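Long-range contacts in HIAXHD3 (Humicola insolens, PDB 3ZXK), which probably removes arabinofuranose side chains from arabinoxylan as a family GH43 arabinofuranosidase and, with its engineered active site, also cuts the xylan backbone: residues Asn68-Tyr79 against Trp333-Thr341; Ala85-Ser93 against Asp143-Met154. One frame throughout, in Å; residues are numbered along the deposited sequence.

Interaction 1 of 2, residues Asn68-Tyr79 against Trp333-Thr341; sequences NYDLPSGTPGAY and WEWNHNPDT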
loop_
_atom_site.group_PDB
_atom_site.type_symbol
_atom_site.label_atom_id
_atom_site.label_comp_id
_atom_site.label_asym_id
_atom_site.label_seq_id
_atom_site.Cartn_x
_atom_site.Cartn_y
_atom_site.Cartn_z
ATOM N N ASN A 68 -0.575 17.876 10.132
ATOM C CA ASN A 68 -0.060 16.721 10.876
ATOM C C ASN A 68 0.562 15.671 9.958
ATOM O O ASN A 68 1.306 14.835 10.426
ATOM C CB ASN A 68 -1.138 16.081 11.764
ATOM C CG ASN A 68 -1.357 16.833 13.080
ATOM O OD1 ASN A 68 -0.511 17.630 13.550
ATOM N ND2 ASN A 68 -2.495 16.567 13.699
ATOM N N TYR A 69 0.251 15.719 8.661
ATOM C CA TYR A 69 0.873 14.808 7.702
ATOM C C TYR A 69 2.349 15.095 7.451
ATOM O O TYR A 69 3.009 14.282 6.824
ATOM C CB TYR A 69 0.051 14.754 6.384
ATOM C CG TYR A 69 -1.261 14.076 6.683
ATOM C CD1 TYR A 69 -1.385 12.690 6.644
ATOM C CD2 TYR A 69 -2.366 14.828 7.134
ATOM C CE1 TYR A 69 -2.574 12.078 7.015
ATOM C CE2 TYR A 69 -3.565 14.215 7.510
ATOM C CZ TYR A 69 -3.664 12.838 7.436
ATOM O OH TYR A 69 -4.829 12.234 7.813
ATOM N N ASP A 70 2.870 16.214 7.961
ATOM C CA ASP A 70 4.301 16.527 7.924
ATOM C C ASP A 70 5.024 16.103 9.214
ATOM O O ASP A 70 6.212 16.407 9.364
ATOM C CB ASP A 70 4.508 18.036 7.687
ATOM C CG ASP A 70 3.891 18.541 6.372
ATOM O OD1 ASP A 70 3.654 17.765 5.395
ATOM O OD2 ASP A 70 3.675 19.774 6.287
ATOM N N LEU A 71 4.322 15.390 10.120
ATOM C CA LEU A 71 4.893 14.857 11.377
ATOM C C LEU A 71 5.684 15.961 12.109
ATOM O O LEU A 71 6.903 15.862 12.303
ATOM C CB LEU A 71 5.746 13.599 11.103
ATOM C CG LEU A 71 6.230 12.737 12.276
ATOM C CD1 LEU A 71 5.060 12.162 13.088
ATOM C CD2 LEU A 71 7.080 11.606 11.719
ATOM N N PRO A 72 4.982 17.035 12.498
ATOM C CA PRO A 72 5.676 18.196 13.040
ATOM C C PRO A 72 6.147 18.040 14.491
ATOM O O PRO A 72 7.077 18.749 14.920
ATOM C CB PRO A 72 4.619 19.298 12.961
ATOM C CG PRO A 72 3.301 18.569 13.006
ATOM C CD PRO A 72 3.551 17.306 12.253
ATOM N N SER A 73 5.527 17.134 15.238
ATOM C CA SER A 73 5.714 17.138 16.687
ATOM C C SER A 73 5.606 15.756 17.316
ATOM O O SER A 73 5.173 15.617 18.457
ATOM C CB SER A 73 4.754 18.119 17.357
ATOM O OG SER A 73 3.397 17.719 17.179
ATOM N N GLY A 74 6.018 14.736 16.576
ATOM C CA GLY A 74 6.035 13.399 17.122
ATOM C C GLY A 74 4.667 12.752 17.129
ATOM O O GLY A 74 3.721 13.244 16.510
ATOM N N THR A 75 4.579 11.628 17.838
ATOM C CA THR A 75 3.350 10.853 17.926
ATOM C C THR A 75 2.250 11.667 18.601
ATOM O O THR A 75 2.536 12.459 19.479
ATOM C CB THR A 75 3.585 9.517 18.648
ATOM O OG1 THR A 75 4.050 9.730 20.005
ATOM C CG2 THR A 75 4.578 8.706 17.835
ATOM N N PRO A 76 0.992 11.457 18.203
ATOM C CA PRO A 76 0.509 10.443 17.251
ATOM C C PRO A 76 0.555 10.837 15.785
ATOM O O PRO A 76 0.109 10.065 14.926
ATOM C CB PRO A 76 -0.936 10.207 17.736
ATOM C CG PRO A 76 -1.351 11.517 18.276
ATOM C CD PRO A 76 -0.125 12.115 18.920
ATOM N N GLY A 77 1.143 11.987 15.479
ATOM C CA GLY A 77 1.242 12.456 14.095
ATOM C C GLY A 77 -0.077 12.314 13.369
ATOM O O GLY A 77 -1.104 12.783 13.862
ATOM N N ALA A 78 -0.041 11.656 12.208
ATOM C CA ALA A 78 -1.260 11.231 11.515
ATOM C C ALA A 78 -1.220 9.712 11.305
ATOM O O ALA A 78 -1.793 9.187 10.351
ATOM C CB ALA A 78 -1.419 11.961 10.175
ATOM N N TYR A 79 -0.521 9.008 12.193
ATOM C CA TYR A 79 -0.480 7.551 12.132
ATOM C C TYR A 79 -1.874 6.946 12.005
ATOM O O TYR A 79 -2.760 7.241 12.818
ATOM C CB TYR A 79 0.248 6.944 13.337
ATOM C CG TYR A 79 1.736 7.044 13.249
ATOM C CD1 TYR A 79 2.461 6.211 12.374
ATOM C CD2 TYR A 79 2.429 7.954 14.037
ATOM C CE1 TYR A 79 3.857 6.289 12.311
ATOM C CE2 TYR A 79 3.825 8.069 13.958
ATOM C CZ TYR A 79 4.532 7.226 13.121
ATOM O OH TYR A 79 5.901 7.344 13.049
ATOM N N TRP A 333 9.096 2.923 -3.120
ATOM C CA TRP A 333 9.417 3.634 -1.877
ATOM C C TRP A 333 8.360 4.600 -1.468
ATOM O O TRP A 333 7.771 5.309 -2.314
ATOM C CB TRP A 333 10.699 4.411 -2.045
ATOM C CG TRP A 333 11.902 3.560 -2.299
ATOM C CD1 TRP A 333 12.597 3.399 -3.499
ATOM C CD2 TRP A 333 12.641 2.786 -1.311
ATOM N NE1 TRP A 333 13.689 2.568 -3.318
ATOM C CE2 TRP A 333 13.754 2.158 -2.020
ATOM C CE3 TRP A 333 12.481 2.533 0.040
ATOM C CZ2 TRP A 333 14.680 1.339 -1.365
ATOM C CZ3 TRP A 333 13.413 1.714 0.690
ATOM C CH2 TRP A 333 14.488 1.128 -0.006
ATOM N N GLU A 334 8.120 4.634 -0.154
ATOM C CA GLU A 334 7.226 5.622 0.451
ATOM C C GLU A 334 7.765 6.039 1.794
ATOM O O GLU A 334 8.214 5.197 2.594
ATOM C CB GLU A 334 5.808 5.047 0.661
ATOM C CG GLU A 334 5.025 4.711 -0.620
ATOM C CD GLU A 334 3.878 3.730 -0.450
ATOM O OE1 GLU A 334 3.506 3.346 0.691
ATOM O OE2 GLU A 334 3.308 3.327 -1.491
ATOM N N TRP A 335 7.724 7.332 2.063
ATOM C CA TRP A 335 8.163 7.842 3.350
ATOM C C TRP A 335 7.117 7.610 4.414
ATOM O O TRP A 335 5.937 7.532 4.094
ATOM C CB TRP A 335 8.369 9.335 3.248
ATOM C CG TRP A 335 9.378 9.795 2.244
ATOM C CD1 TRP A 335 9.140 10.299 0.973
ATOM C CD2 TRP A 335 10.818 9.903 2.456
ATOM N NE1 TRP A 335 10.329 10.659 0.371
ATOM C CE2 TRP A 335 11.370 10.439 1.211
ATOM C CE3 TRP A 335 11.690 9.559 3.502
ATOM C CZ2 TRP A 335 12.725 10.679 1.056
ATOM C CZ3 TRP A 335 13.058 9.795 3.332
ATOM C CH2 TRP A 335 13.561 10.347 2.129
ATOM N N ASN A 336 7.536 7.500 5.680
ATOM C CA ASN A 336 6.612 7.537 6.817
ATOM C C ASN A 336 6.230 9.009 7.072
ATOM O O ASN A 336 7.056 9.783 7.531
ATOM C CB ASN A 336 7.285 6.920 8.047
ATOM C CG ASN A 336 6.497 7.183 9.312
ATOM O OD1 ASN A 336 5.270 7.258 9.266
ATOM N ND2 ASN A 336 7.184 7.354 10.429
ATOM N N HIS A 337 4.994 9.399 6.731
ATOM C CA HIS A 337 4.553 10.823 6.669
ATOM C C HIS A 337 5.287 11.583 5.558
ATOM O O HIS A 337 6.222 11.052 4.970
ATOM C CB HIS A 337 4.660 11.540 8.035
ATOM C CG HIS A 337 3.720 11.004 9.117
ATOM N ND1 HIS A 337 3.796 9.757 9.621
ATOM C CD2 HIS A 337 2.701 11.647 9.820
ATOM C CE1 HIS A 337 2.856 9.596 10.576
ATOM N NE2 HIS A 337 2.212 10.758 10.726
ATOM N N ASN A 338 4.850 12.787 5.225
ATOM C CA ASN A 338 5.531 13.562 4.201
ATOM C C ASN A 338 6.970 13.817 4.614
ATOM O O ASN A 338 7.268 14.083 5.796
ATOM C CB ASN A 338 4.880 14.913 3.991
ATOM C CG ASN A 338 3.564 14.824 3.290
ATOM O OD1 ASN A 338 3.318 13.934 2.467
ATOM N ND2 ASN A 338 2.713 15.780 3.586
ATOM N N PRO A 339 7.880 13.742 3.640
ATOM C CA PRO A 339 9.274 14.005 3.935
ATOM C C PRO A 339 9.568 15.508 4.082
ATOM O O PRO A 339 8.813 16.350 3.551
ATOM C CB PRO A 339 9.976 13.428 2.695
ATOM C CG PRO A 339 9.010 13.675 1.599
ATOM C CD PRO A 339 7.677 13.367 2.234
ATOM N N ASP A 340 10.626 15.832 4.819
ATOM C CA ASP A 340 11.234 17.167 4.762
ATOM C C ASP A 340 12.183 17.176 3.553
ATOM O O ASP A 340 13.268 16.579 3.577
ATOM C CB ASP A 340 11.978 17.477 6.064
ATOM C CG ASP A 340 12.624 18.861 6.075
ATOM O OD1 ASP A 340 12.788 19.478 4.993
ATOM O OD2 ASP A 340 12.980 19.322 7.181
ATOM N N THR A 341 11.756 17.845 2.491
ATOM C CA THR A 341 12.510 17.783 1.250
ATOM C C THR A 341 13.840 18.527 1.305
ATOM O O THR A 341 14.695 18.306 0.457
ATOM C CB THR A 341 11.697 18.341 0.065
ATOM O OG1 THR A 341 11.419 19.728 0.315
ATOM C CG2 THR A 341 10.394 17.557 -0.108
HETATM O O HOH W 1 7.838 16.554 6.994
#
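His337 plugs into the loop 68-79 at the interface between the GH43 beta-propeller and the C-terminal concanavalin A-like beta-sandwich, just beyond strand 334-336. The tight part of the contact surrounds its imidazole, aimed into the loop by CG lying anti to the carbonyl carbon (chi1 -66°). Ala78 N donates to His337 NE2 (2.8 Å) within the ring plane, while CD1 of Leu71 lies over one face, 4.0 Å from the ring centroid. The leading edge, CE1, points at the centre of the Tyr79 ring in a T-shaped stack with planes at 70°. His337 ND1 donates to Asn336 OD1 (2.9 Å), coming from above the carbonyl plane. The same amide sends its ND2 to Tyr79 OH, which also bonds Phe366 O, so Asn336 ties ring and phenol together. Toward Asp70, partly exposed, packing gives way to polar links. Asn338 N meets Tyr69 O at 2.9 Å, and a water donates to both Asp70 O and Asn338 O. Both polar atoms of the Asn338 amide are held: OD1 bonds Ser39 OG, and ND2 reaches Asp70 OD1 at 2.8 Å, nearly straight (172°), in the amide plane and almost in line with the C-O bond.

Interaction 2 of 2, residues Ala85-Ser93 against Asp143-Met154; sequences ASTLRYRRS and DAGLLIDDDDTM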
loop_
_atom_site.group_PDB
_atom_site.type_symbol
_atom_site.label_atom_id
_atom_site.label_comp_id
_atom_site.label_asym_id
_atom_site.label_seq_id
_atom_site.Cartn_x
_atom_site.Cartn_y
_atom_site.Cartn_z
ATOM N N ALA A 85 -9.883 3.448 2.443
ATOM C CA ALA A 85 -10.401 2.977 1.157
ATOM C C ALA A 85 -10.851 4.148 0.297
ATOM O O ALA A 85 -11.665 4.983 0.753
ATOM C CB ALA A 85 -11.538 1.985 1.350
ATOM N N SER A 86 -10.299 4.199 -0.910
ATOM C CA SER A 86 -10.531 5.300 -1.850
ATOM C C SER A 86 -10.871 4.767 -3.234
ATOM O O SER A 86 -11.275 3.606 -3.365
ATOM C CB SER A 86 -9.305 6.212 -1.825
ATOM O OG SER A 86 -9.037 6.595 -0.480
ATOM N N THR A 87 -10.805 5.592 -4.268
ATOM C CA THR A 87 -11.301 5.121 -5.558
ATOM C C THR A 87 -10.588 5.834 -6.706
ATOM O O THR A 87 -10.179 6.975 -6.564
ATOM C CB THR A 87 -12.846 5.279 -5.644
ATOM O OG1 THR A 87 -13.308 4.660 -6.838
ATOM C CG2 THR A 87 -13.270 6.740 -5.642
ATOM N N LEU A 88 -10.480 5.129 -7.833
ATOM C CA LEU A 88 -9.790 5.617 -9.031
ATOM C C LEU A 88 -10.506 5.083 -10.256
ATOM O O LEU A 88 -10.864 3.899 -10.293
ATOM C CB LEU A 88 -8.369 5.077 -9.087
ATOM C CG LEU A 88 -7.498 5.461 -10.285
ATOM C CD1 LEU A 88 -7.149 6.938 -10.157
ATOM C CD2 LEU A 88 -6.205 4.661 -10.297
ATOM N N ARG A 89 -10.688 5.937 -11.266
ATOM C CA ARG A 89 -11.191 5.501 -12.590
ATOM C C ARG A 89 -10.570 6.352 -13.671
ATOM O O ARG A 89 -10.118 7.456 -13.416
ATOM C CB ARG A 89 -12.734 5.559 -12.723
ATOM C CG ARG A 89 -13.533 4.622 -11.798
ATOM C CD ARG A 89 -13.466 3.170 -12.268
ATOM N NE ARG A 89 -13.941 2.206 -11.281
ATOM C CZ ARG A 89 -15.172 1.680 -11.231
ATOM N NH1 ARG A 89 -16.137 2.007 -12.110
ATOM N NH2 ARG A 89 -15.449 0.814 -10.273
ATOM N N TYR A 90 -10.551 5.828 -14.888
ATOM C CA TYR A 90 -10.058 6.586 -16.029
ATOM C C TYR A 90 -11.235 7.107 -16.866
ATOM O O TYR A 90 -12.122 6.331 -17.266
ATOM C CB TYR A 90 -9.220 5.657 -16.893
ATOM C CG TYR A 90 -8.751 6.267 -18.181
ATOM C CD1 TYR A 90 -7.818 7.316 -18.195
ATOM C CD2 TYR A 90 -9.214 5.772 -19.392
ATOM C CE1 TYR A 90 -7.370 7.862 -19.401
ATOM C CE2 TYR A 90 -8.803 6.311 -20.593
ATOM C CZ TYR A 90 -7.868 7.346 -20.598
ATOM O OH TYR A 90 -7.452 7.854 -21.823
ATOM N N ARG A 91 -11.227 8.409 -17.123
ATOM C CA ARG A 91 -12.297 9.047 -17.877
ATOM C C ARG A 91 -11.840 9.165 -19.313
ATOM O O ARG A 91 -10.923 9.928 -19.616
ATOM C CB ARG A 91 -12.594 10.426 -17.298
ATOM C CG ARG A 91 -13.960 10.949 -17.698
ATOM C CD ARG A 91 -14.234 12.288 -17.051
ATOM N NE ARG A 91 -15.662 12.613 -17.177
ATOM C CZ ARG A 91 -16.227 13.702 -16.666
ATOM N NH1 ARG A 91 -15.488 14.618 -16.019
ATOM N NH2 ARG A 91 -17.530 13.894 -16.800
ATOM N N ARG A 92 -12.495 8.417 -20.206
ATOM C CA ARG A 92 -12.128 8.446 -21.630
ATOM C C ARG A 92 -12.344 9.807 -22.287
ATOM O O ARG A 92 -11.523 10.238 -23.105
ATOM C CB ARG A 92 -12.890 7.373 -22.410
ATOM C CG ARG A 92 -12.260 5.995 -22.301
ATOM C CD ARG A 92 -12.315 5.409 -20.912
ATOM N NE ARG A 92 -11.997 3.979 -20.991
ATOM C CZ ARG A 92 -11.974 3.167 -19.948
ATOM N NH1 ARG A 92 -12.204 3.649 -18.728
ATOM N NH2 ARG A 92 -11.701 1.882 -20.130
ATOM N N SER A 93 -13.424 10.493 -21.921
ATOM C CA SER A 93 -13.802 11.715 -22.658
ATOM C C SER A 93 -12.751 12.824 -22.588
ATOM O O SER A 93 -12.594 13.583 -23.548
ATOM C CB SER A 93 -15.154 12.235 -22.200
ATOM O OG SER A 93 -15.082 12.625 -20.848
ATOM N N ASP A 143 -15.118 5.274 2.363
ATOM C CA ASP A 143 -15.122 4.077 1.523
ATOM C C ASP A 143 -15.827 4.331 0.162
ATOM O O ASP A 143 -16.838 3.703 -0.219
ATOM C CB ASP A 143 -15.724 2.894 2.295
ATOM C CG ASP A 143 -14.714 2.236 3.239
ATOM O OD1 ASP A 143 -13.725 2.874 3.630
ATOM O OD2 ASP A 143 -14.918 1.065 3.573
ATOM N N ALA A 144 -15.239 5.263 -0.573
ATOM C CA ALA A 144 -15.806 5.773 -1.812
ATOM C C ALA A 144 -15.620 4.757 -2.936
ATOM O O ALA A 144 -14.575 4.080 -3.010
ATOM C CB ALA A 144 -15.102 7.079 -2.181
ATOM N N GLY A 145 -16.627 4.693 -3.807
ATOM C CA GLY A 145 -16.554 3.940 -5.063
ATOM C C GLY A 145 -17.101 4.764 -6.215
ATOM O O GLY A 145 -18.335 4.962 -6.332
ATOM N N LEU A 146 -16.186 5.207 -7.085
ATOM C CA LEU A 146 -16.520 6.013 -8.253
ATOM C C LEU A 146 -17.002 5.178 -9.429
ATOM O O LEU A 146 -16.413 4.142 -9.730
ATOM C CB LEU A 146 -15.252 6.792 -8.710
ATOM C CG LEU A 146 -15.299 7.610 -10.010
ATOM C CD1 LEU A 146 -16.318 8.724 -9.869
ATOM C CD2 LEU A 146 -13.929 8.186 -10.358
ATOM N N LEU A 147 -18.044 5.678 -10.115
ATOM C CA LEU A 147 -18.485 5.173 -11.396
ATOM C C LEU A 147 -18.544 6.337 -12.379
ATOM O O LEU A 147 -19.160 7.335 -12.075
ATOM C CB LEU A 147 -19.909 4.541 -11.276
ATOM C CG LEU A 147 -20.603 4.305 -12.631
ATOM C CD1 LEU A 147 -19.834 3.273 -13.423
ATOM C CD2 LEU A 147 -22.043 3.854 -12.479
ATOM N N ILE A 148 -17.886 6.219 -13.519
ATOM C CA ILE A 148 -18.150 7.128 -14.627
ATOM C C ILE A 148 -19.118 6.415 -15.571
ATOM O O ILE A 148 -18.725 5.454 -16.243
ATOM C CB ILE A 148 -16.830 7.522 -15.328
ATOM C CG1 ILE A 148 -15.836 8.057 -14.264
ATOM C CG2 ILE A 148 -17.092 8.462 -16.510
ATOM C CD1 ILE A 148 -14.484 8.490 -14.789
ATOM N N ASP A 149 -20.369 6.890 -15.607
ATOM C CA ASP A 149 -21.437 6.235 -16.328
ATOM C C ASP A 149 -21.273 6.351 -17.858
ATOM O O ASP A 149 -20.459 7.119 -18.360
ATOM C CB ASP A 149 -22.785 6.780 -15.835
ATOM C CG ASP A 149 -23.919 5.827 -16.061
ATOM O OD1 ASP A 149 -23.696 4.714 -16.618
ATOM O OD2 ASP A 149 -25.049 6.189 -15.673
ATOM N N ASP A 150 -22.053 5.573 -18.596
ATOM C CA ASP A 150 -21.929 5.520 -20.064
ATOM C C ASP A 150 -22.229 6.863 -20.740
ATOM O O ASP A 150 -21.734 7.126 -21.839
ATOM C CB ASP A 150 -22.837 4.432 -20.638
ATOM C CG ASP A 150 -22.416 3.036 -20.228
ATOM O OD1 ASP A 150 -21.195 2.774 -20.094
ATOM O OD2 ASP A 150 -23.313 2.188 -20.047
ATOM N N ASP A 151 -23.052 7.679 -20.076
ATOM C CA ASP A 151 -23.326 9.066 -20.507
ATOM C C ASP A 151 -22.389 10.150 -19.963
ATOM O O ASP A 151 -22.661 11.352 -20.116
ATOM C CB ASP A 151 -24.781 9.431 -20.235
ATOM C CG ASP A 151 -25.122 9.516 -18.739
ATOM O OD1 ASP A 151 -24.257 9.284 -17.863
ATOM O OD2 ASP A 151 -26.311 9.807 -18.454
ATOM N N ASP A 152 -21.302 9.709 -19.327
ATOM C CA ASP A 152 -20.249 10.566 -18.761
ATOM C C ASP A 152 -20.659 11.306 -17.480
ATOM O O ASP A 152 -19.970 12.235 -17.058
ATOM C CB ASP A 152 -19.655 11.517 -19.823
ATOM C CG ASP A 152 -18.135 11.747 -19.651
ATOM O OD1 ASP A 152 -17.459 11.037 -18.851
ATOM O OD2 ASP A 152 -17.609 12.676 -20.302
ATOM N N THR A 153 -21.759 10.897 -16.836
ATOM C CA THR A 153 -22.062 11.436 -15.516
ATOM C C THR A 153 -21.308 10.597 -14.482
ATOM O O THR A 153 -21.249 9.393 -14.594
ATOM C CB THR A 153 -23.561 11.438 -15.230
ATOM O OG1 THR A 153 -24.211 12.262 -16.214
ATOM C CG2 THR A 153 -23.861 11.979 -13.816
ATOM N N MET A 154 -20.744 11.262 -13.485
ATOM C CA MET A 154 -19.954 10.639 -12.449
ATOM C C MET A 154 -20.762 10.512 -11.139
ATOM O O MET A 154 -21.465 11.467 -10.706
ATOM C CB MET A 154 -18.666 11.437 -12.253
ATOM C CG MET A 154 -17.794 11.470 -13.510
ATOM S SD MET A 154 -16.432 12.620 -13.293
ATOM C CE MET A 154 -15.422 11.721 -12.134
HETATM O O HOH W 2 -12.468 5.431 3.413
HETATM O O HOH W 3 -11.563 2.157 4.751
HETATM O O HOH W 4 -16.174 3.997 -14.280
HETATM O O HOH W 5 -15.662 9.436 -20.332
#
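With OG1 of Thr87 turned trans to its backbone nitrogen (chi1 -173°), the hydroxyl faces Leu146 and accepts from its backbone N at 2.9 Å; the oxygen also bonds Glu21 OE1. Arg89 instead folds back at chi2 (-75°), which lays its guanidinium flat over Leu146 O, the oxygen sitting 3.1 Å above CZ. This is a face contact, and the N-H groups look elsewhere: NH2 pairs with Glu21 OE2 and bonds Met196 O, while a water accepts from both NH1 and Ile148 N. The aliphatic root of Arg89 slides past Leu146, CB touching CD2.

Arg91 reaches straight out from CG to NE and takes hold of Asp152 with two nitrogens. Arg91 NE forms a salt bridge to Asp152 OD1 (2.9 Å) from above the carboxylate plane, and Arg91 NH2 bonds Asp152 O (3.0 Å) as well as Pro170 O. Met154 SD lies over one guanidinium face, 3.5 Å from Arg91 CZ, and Ile148 CD1 packs against Arg91 CB at 3.7 Å. Ser93 OG donates to Asp152 OD2 at 2.6 Å, so both carboxylate oxygens are engaged, and a water joins Ser93 N to Asp152 OD1. At the opposite end, Ala85 CB rests against Asp143 OD1, and two waters link the backbone N and O of Ala85 to Asp143.

No hydrogen bond runs directly from backbone to backbone across the gap. Strands 87-91 and 145-148 run nearly parallel, at 16° with axes 6.0 Å apart, yet each is the outermost strand of its own four-stranded antiparallel sheet. Side chains and waters thus join the first strands of two successive blades, as in the five-bladed beta-propeller of family GH43.

How the interactions relate
Interaction 2 is nested in the chain loop closed by interaction 1, and only five residues separate Tyr79 from Ala85. Their centres nevertheless lie 30 Å apart, with nearest atoms about 11 Å apart and no touch. Interaction 2 stays within one domain, whereas interaction 1 spans two. The bound sugars lie closer to interaction 2, whose Asp143 side chain is about 6 Å from a xylopyranose and about 8 Å from the arabinofuranose, and the pocket residues Trp84 and Tyr142 immediately precede its two segments. In interaction 1 the side chain of Tyr69 is about 13 Å from a xylopyranose.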